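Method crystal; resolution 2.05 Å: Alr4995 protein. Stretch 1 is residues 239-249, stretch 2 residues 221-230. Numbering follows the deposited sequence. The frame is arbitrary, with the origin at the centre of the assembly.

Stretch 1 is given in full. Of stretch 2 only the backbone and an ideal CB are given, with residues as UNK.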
# COMPACT_ATOMS: atom_id res chain seq x y z
N SER B 239 19.60 -5.25 42.86
CA SER B 239 20.55 -4.22 42.44
C SER B 239 20.93 -3.32 43.61
O SER B 239 22.11 -3.08 43.85
CB SER B 239 19.97 -3.37 41.29
OG SER B 239 19.98 -4.07 40.06
N LEU B 240 19.93 -2.85 44.34
CA LEU B 240 20.14 -1.91 45.44
C LEU B 240 20.87 -2.55 46.62
O LEU B 240 21.82 -1.98 47.18
CB LEU B 240 18.80 -1.32 45.89
CG LEU B 240 18.06 -0.47 44.86
CD1 LEU B 240 16.60 -0.22 45.27
CD2 LEU B 240 18.79 0.85 44.65
N THR B 241 20.43 -3.75 47.02
CA THR B 241 21.14 -4.50 48.05
C THR B 241 22.52 -4.91 47.53
O THR B 241 23.49 -4.97 48.29
CB THR B 241 20.35 -5.74 48.50
OG1 THR B 241 19.89 -6.45 47.34
CG2 THR B 241 19.13 -5.31 49.32
N GLY B 242 22.60 -5.19 46.22
CA GLY B 242 23.85 -5.50 45.57
C GLY B 242 24.97 -4.51 45.85
O GLY B 242 26.11 -4.93 46.06
N VAL B 243 24.66 -3.22 45.88
CA VAL B 243 25.68 -2.21 46.20
C VAL B 243 25.53 -1.67 47.62
O VAL B 243 26.07 -0.61 47.95
CB VAL B 243 25.67 -1.02 45.20
CG1 VAL B 243 26.02 -1.49 43.79
CG2 VAL B 243 24.32 -0.28 45.23
N GLY B 244 24.80 -2.38 48.46
CA GLY B 244 24.78 -2.09 49.89
C GLY B 244 23.66 -1.23 50.44
O GLY B 244 23.73 -0.80 51.59
N PHE B 245 22.62 -0.97 49.65
CA PHE B 245 21.43 -0.28 50.15
C PHE B 245 20.45 -1.26 50.80
O PHE B 245 20.24 -2.36 50.28
CB PHE B 245 20.71 0.47 49.03
CG PHE B 245 21.42 1.69 48.55
CD1 PHE B 245 21.49 2.83 49.34
CD2 PHE B 245 22.02 1.72 47.29
CE1 PHE B 245 22.15 3.97 48.89
CE2 PHE B 245 22.67 2.85 46.84
CZ PHE B 245 22.74 3.98 47.64
N GLN B 246 19.84 -0.86 51.91
CA GLN B 246 18.79 -1.67 52.52
C GLN B 246 17.43 -1.14 52.10
O GLN B 246 17.10 0.03 52.31
CB GLN B 246 18.90 -1.69 54.06
CG GLN B 246 17.56 -1.96 54.73
CD GLN B 246 17.62 -2.08 56.25
OE1 GLN B 246 18.33 -1.32 56.93
NE2 GLN B 246 16.85 -3.01 56.80
N VAL B 247 16.64 -2.02 51.49
CA VAL B 247 15.36 -1.62 50.92
C VAL B 247 14.17 -1.86 51.85
O VAL B 247 13.83 -3.00 52.15
CB VAL B 247 15.08 -2.35 49.60
CG1 VAL B 247 13.68 -2.01 49.10
CG2 VAL B 247 16.15 -1.99 48.56
N LEU B 248 13.55 -0.77 52.29
CA LEU B 248 12.31 -0.82 53.06
C LEU B 248 11.12 -0.48 52.17
O LEU B 248 11.10 0.57 51.52
CB LEU B 248 12.36 0.17 54.24
CG LEU B 248 13.00 -0.22 55.58
CD1 LEU B 248 14.28 -0.99 55.41
CD2 LEU B 248 13.25 1.03 56.41
N GLU B 249 10.14 -1.37 52.12
CA GLU B 249 8.91 -1.07 51.39
C GLU B 249 7.82 -0.67 52.36
O GLU B 249 7.94 -0.87 53.57
CB GLU B 249 8.48 -2.27 50.54
CG GLU B 249 9.49 -2.67 49.48
CD GLU B 249 9.16 -4.01 48.82
OE1 GLU B 249 9.21 -5.05 49.51
OE2 GLU B 249 8.86 -4.02 47.60
N UNK B 221 12.66 7.64 49.31
CA UNK B 221 13.35 8.37 50.37
C UNK B 221 14.64 7.66 50.73
O UNK B 221 14.66 6.45 50.96
CB UNK B 221 12.46 8.52 51.60
N UNK B 222 15.74 8.41 50.74
CA UNK B 222 17.05 7.88 51.04
C UNK B 222 17.52 8.42 52.38
O UNK B 222 17.67 9.64 52.54
CB UNK B 222 18.05 8.23 49.93
N UNK B 223 17.72 7.53 53.34
CA UNK B 223 18.35 7.90 54.61
C UNK B 223 19.64 7.09 54.76
O UNK B 223 19.62 5.92 55.16
CB UNK B 223 17.41 7.66 55.79
N UNK B 224 20.76 7.74 54.44
CA UNK B 224 22.06 7.09 54.22
C UNK B 224 21.94 5.79 53.43
O UNK B 224 21.83 5.82 52.21
CB UNK B 224 22.74 6.81 55.56
N UNK B 225 21.94 4.65 54.12
CA UNK B 225 21.93 3.37 53.41
C UNK B 225 20.55 2.76 53.36
O UNK B 225 20.37 1.68 52.82
CB UNK B 225 22.90 2.39 54.07
N UNK B 226 19.57 3.48 53.91
CA UNK B 226 18.19 3.04 53.81
C UNK B 226 17.52 3.68 52.59
O UNK B 226 17.74 4.86 52.30
CB UNK B 226 17.42 3.38 55.09
N UNK B 227 16.73 2.89 51.87
CA UNK B 227 15.85 3.44 50.84
C UNK B 227 14.43 2.97 51.08
O UNK B 227 14.15 1.77 51.07
CB UNK B 227 16.32 3.03 49.44
N UNK B 228 13.54 3.92 51.32
CA UNK B 228 12.13 3.63 51.55
C UNK B 228 11.34 3.94 50.30
O UNK B 228 11.59 4.95 49.63
CB UNK B 228 11.59 4.43 52.74
N UNK B 229 10.36 3.10 49.99
CA UNK B 229 9.58 3.27 48.78
C UNK B 229 8.30 2.46 48.79
O UNK B 229 8.06 1.69 49.71
CB UNK B 229 10.42 2.89 47.56
N UNK B 230 7.52 2.62 47.73
CA UNK B 230 6.24 1.93 47.61
C UNK B 230 6.40 0.42 47.43
O UNK B 230 6.06 -0.36 48.32
CB UNK B 230 5.45 2.51 46.43

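Strand 246-249 runs parallel to strand 226-229, and the two are joined by a ladder of backbone hydrogen bonds that fixes which positions of the second stretch can meet the side chains of L240, F245, Q246, V247, L248 and E249.

Positions 221 and 223 lie on an extended backbone, and an ideal CB at either finds nothing of stretch 1 within 5.5 Å. Stretch 1 therefore sets no preference, although beta-branched residues suit such angles; both are valine. The backbones of V221 and V223 pair instead with positions 228 and 226 of the same stretch, forming a hairpin.

Position 222 points sideways, so a short side chain would miss stretch 1, while a longer one could approach the F245 ring. Carbonyls at 224 and 226 favour a donor. The residue is N222, whose ND2 donates to O of position 224 (2.9 Å) and to O of position 226 (2.8 Å), tying down the turn; ND2 also lies 4.0 Å from F245 CE1.

At position 224 phi is positive (41/-99), within a type II' turn from V223 to position 226. Glycine is the usual choice here, with asparagine another candidate, and CA-to-CB points away from stretch 1. The deposited E224 adopts this backbone nonetheless. Its carbonyl O lies at the edge of the F245 ring, 3.8 Å from CE1.

Position 225 points sideways, its ideal CB 4.1 Å from G244 O. Small or polar residues would fit, serine, asparagine, threonine or glycine among them. It is S225, whose OG donates to E224 OE2 (3.1 Å). Its backbone opens the ladder, S225 O accepting from Q246 N at 2.7 Å.

Position 226 shares a sheet face with Q246 and L248, its ideal CB 5.0 Å from L248 CD2. A branched aliphatic such as valine, isoleucine or leucine would cover that methyl, and threonine is conceivable. Isoleucine is found: I226 CG2 packs on L248 CD2 at 3.5 Å, while CD1 reaches to 3.1 Å from Q246 OE1, a close approach of a methyl to an amide oxygen.

Position 227 turns to the other face, among L240, F245 and V247. These apolar groups call for a compact aliphatic, valine or isoleucine. It is V227, with CG1 4.1 Å from F245 CD1 and CG2 3.7 Å from V247 CG2. Its backbone bonds twice, N to Q246 O and O to L248 N, both at 2.9 Å.

Position 228 returns to the face of L248, where another aliphatic side chain is expected. I228 CG1 lies 4.1 Å from L248 CB, and I228 CA makes a CA-H...O contact with L248 O (3.2 Å).

Position 229 shares its face with V247 and E249. A long, flexible apolar chain would suit, as would leucine or a residue able to pair with the carboxylate. It is selenomethionine, M229, whose N donates to L248 O at 3.0 Å.

Position 230 points away, leaving its identity open; N230 bonds elsewhere in the structure, and its O lies 3.8 Å from E249 CB.

Stretch 2 221-230: VNVESIVIMN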
# COMPACT_ATOMS: atom_id res chain seq x y z
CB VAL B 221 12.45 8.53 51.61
CG1 VAL B 221 13.17 9.32 52.69
CG2 VAL B 221 11.16 9.22 51.22
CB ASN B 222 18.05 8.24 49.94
CG ASN B 222 19.41 7.57 50.12
OD1 ASN B 222 20.45 8.14 49.77
ND2 ASN B 222 19.41 6.35 50.66
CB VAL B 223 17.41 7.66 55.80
CG1 VAL B 223 17.78 8.57 56.96
CG2 VAL B 223 15.97 7.92 55.39
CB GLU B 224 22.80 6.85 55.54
CG GLU B 224 24.20 6.16 55.43
CD GLU B 224 24.99 6.50 54.14
OE1 GLU B 224 25.16 7.70 53.83
OE2 GLU B 224 25.47 5.56 53.45
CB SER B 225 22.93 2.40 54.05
OG SER B 225 24.24 2.74 53.65
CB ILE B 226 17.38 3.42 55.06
CG1 ILE B 226 18.17 3.08 56.33
CG2 ILE B 226 16.01 2.76 55.03
CD1 ILE B 226 18.75 1.69 56.37
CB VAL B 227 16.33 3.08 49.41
CG1 VAL B 227 17.53 3.93 49.04
CG2 VAL B 227 16.66 1.59 49.29
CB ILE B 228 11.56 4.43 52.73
CG1 ILE B 228 12.45 4.28 53.96
CG2 ILE B 228 10.14 4.00 53.03
CD1 ILE B 228 12.19 5.33 55.03
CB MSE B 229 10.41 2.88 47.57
CG MSE B 229 11.26 1.64 47.81
SE MSE B 229 12.03 1.05 46.13
CE MSE B 229 10.37 0.97 45.11
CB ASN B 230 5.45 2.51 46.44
CG ASN B 230 4.13 1.78 46.22
OD1 ASN B 230 3.44 1.43 47.18
ND2 ASN B 230 3.80 1.54 44.96
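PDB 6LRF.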